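Local coordinates for protein homocysteine S-methyltransferase (Escherichia coli, PDB 5DMM) that transfers a methyl group from S-methylmethionine, or less efficiently from S-adenosylmethionine, to homocysteine to make methionine, using zinc as cofactor, at residues R210-V213 and A214-G218. Sequence-based numbering, arbitrary orientation.
Sequences RDVV and ALLAG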
ATOM      1  N   ARG A 210      -1.346 -16.884  12.120  1.00 19.55           N
ATOM      2  CA  ARG A 210      -0.950 -16.729  13.514  1.00 23.28           C
ATOM      3  C   ARG A 210       0.569 -16.533  13.618  1.00 20.81           C
ATOM      4  O   ARG A 210       1.045 -15.771  14.457  1.00 21.68           O
ATOM      5  CB  ARG A 210      -1.416 -17.938  14.360  1.00 24.50           C
ATOM      6  CG  ARG A 210      -0.647 -19.232  14.120  1.00 26.51           C
ATOM      7  CD  ARG A 210      -1.176 -20.392  14.986  1.00 26.44           C
ATOM      8  NE  ARG A 210      -2.124 -21.192  14.216  1.00 39.98           N
ATOM      9  CZ  ARG A 210      -1.803 -22.300  13.556  1.00 33.67           C
ATOM     10  NH1 ARG A 210      -2.727 -22.951  12.862  1.00 41.70           N
ATOM     11  NH2 ARG A 210      -0.561 -22.757  13.602  1.00 29.18           N
ATOM     12  N   ASP A 211       1.326 -17.195  12.745  1.00 20.19           N
ATOM     13  CA  ASP A 211       2.781 -17.075  12.754  1.00 23.77           C
ATOM     14  C   ASP A 211       3.243 -15.714  12.226  1.00 21.75           C
ATOM     15  O   ASP A 211       4.249 -15.168  12.697  1.00 22.27           O
ATOM     16  CB  ASP A 211       3.426 -18.195  11.928  1.00 24.16           C
ATOM     17  CG  ASP A 211       3.179 -19.571  12.522  1.00 28.02           C
ATOM     18  OD1 ASP A 211       2.957 -19.646  13.743  1.00 25.08           O
ATOM     19  OD2 ASP A 211       3.212 -20.570  11.776  1.00 33.51           O
ATOM     20  N   VAL A 212       2.514 -15.177  11.252  1.00 22.31           N
ATOM     21  CA  VAL A 212       2.857 -13.874  10.683  1.00 20.00           C
ATOM     22  C   VAL A 212       2.600 -12.792  11.718  1.00 19.76           C
ATOM     23  O   VAL A 212       3.443 -11.931  11.954  1.00 19.53           O
ATOM     24  CB  VAL A 212       2.059 -13.579   9.403  1.00 21.85           C
ATOM     25  CG1 VAL A 212       2.488 -12.233   8.806  1.00 21.84           C
ATOM     26  CG2 VAL A 212       2.260 -14.702   8.382  1.00 20.39           C
ATOM     27  N   VAL A 213       1.432 -12.856  12.354  1.00 19.44           N
ATOM     28  CA  VAL A 213       1.051 -11.887  13.370  1.00 18.06           C
ATOM     29  C   VAL A 213       2.009 -11.949  14.554  1.00 23.27           C
ATOM     30  O   VAL A 213       2.446 -10.921  15.067  1.00 20.71           O
ATOM     31  CB  VAL A 213      -0.402 -12.128  13.866  1.00 17.72           C
ATOM     32  CG1 VAL A 213      -0.711 -11.254  15.070  1.00 23.31           C
ATOM     33  CG2 VAL A 213      -1.402 -11.884  12.748  1.00 24.42           C
ATOM     34  N   ALA A 214       2.347 -13.165  14.978  1.00 21.79           N
ATOM     35  CA  ALA A 214       3.247 -13.348  16.113  1.00 23.18           C
ATOM     36  C   ALA A 214       4.612 -12.732  15.815  1.00 25.40           C
ATOM     37  O   ALA A 214       5.199 -12.054  16.662  1.00 22.44           O
ATOM     38  CB  ALA A 214       3.385 -14.828  16.454  1.00 24.91           C
ATOM     39  N   LEU A 215       5.103 -12.948  14.602  1.00 21.97           N
ATOM     40  CA  LEU A 215       6.382 -12.371  14.212  1.00 22.72           C
ATOM     41  C   LEU A 215       6.337 -10.844  14.268  1.00 23.03           C
ATOM     42  O   LEU A 215       7.161 -10.214  14.932  1.00 22.16           O
ATOM     43  CB  LEU A 215       6.776 -12.824  12.810  1.00 25.13           C
ATOM     44  CG  LEU A 215       7.980 -12.040  12.281  1.00 29.59           C
ATOM     45  CD1 LEU A 215       9.266 -12.743  12.663  1.00 24.68           C
ATOM     46  CD2 LEU A 215       7.878 -11.806  10.773  1.00 30.71           C
ATOM     47  N   LEU A 216       5.354 -10.263  13.584  1.00 19.54           N
ATOM     48  CA  LEU A 216       5.256  -8.812  13.466  1.00 20.18           C
ATOM     49  C   LEU A 216       4.899  -8.110  14.773  1.00 22.02           C
ATOM     50  O   LEU A 216       5.163  -6.917  14.922  1.00 20.55           O
ATOM     51  CB  LEU A 216       4.234  -8.443  12.386  1.00 19.05           C
ATOM     52  CG  LEU A 216       4.684  -8.882  10.993  1.00 21.01           C
ATOM     53  CD1 LEU A 216       3.592  -8.620   9.962  1.00 20.35           C
ATOM     54  CD2 LEU A 216       5.983  -8.171  10.596  1.00 21.79           C
ATOM     55  N   ALA A 217       4.306  -8.834  15.728  1.00 19.68           N
ATOM     56  CA  ALA A 217       3.967  -8.235  17.016  1.00 22.08           C
ATOM     57  C   ALA A 217       5.204  -7.755  17.770  1.00 21.49           C
ATOM     58  O   ALA A 217       5.118  -6.849  18.598  1.00 30.03           O
ATOM     59  CB  ALA A 217       3.190  -9.216  17.864  1.00 24.59           C
ATOM     60  N   GLY A 218       6.350  -8.363  17.478  1.00 24.06           N
ATOM     61  CA  GLY A 218       7.609  -7.978  18.092  1.00 26.33           C
ATOM     62  C   GLY A 218       8.292  -6.764  17.474  1.00 25.66           C
ATOM     63  O   GLY A 218       9.378  -6.390  17.900  1.00 25.65           O
TER
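Val212 and Leu216, one helical turn apart, lie side by side and point the same way, and their methyls meet at 4.0 Å between Val212 CG1 and Leu216 CD1. The valine branch that does the touching is the one set anti to its backbone N (chi1 -178°). Leu216 has its CG anti to the carbonyl carbon instead (chi1 -66°), which lays the branch back over the preceding turn, with Leu216 CG 3.4 Å from Val212 O. That same carbonyl accepts the N-H of Leu216 in a nearly straight bond (3.0 Å from N to Val212 O, 170° at the hydrogen), so backbone and side chains join the same two residues. Three more i to i+4 bonds run alongside, from Ala214 to Arg210, Leu215 to Asp211 and Ala217 to Val213; the last is the most bent of the four. The helix is amphipathic: Val212, Val213 and Leu216 are buried, whereas Arg210, Ala214 and Ala217 face solvent. It belongs to the outer helical layer of the TIM barrel. Val212 and Leu216 pack on Phe195 of strand 191-197, Leu215 and Leu216 reach Phe173 and Ile176 respectively on helix 173-183, and Val213 leans on Leu245 and Thr246 beyond helix 235-243.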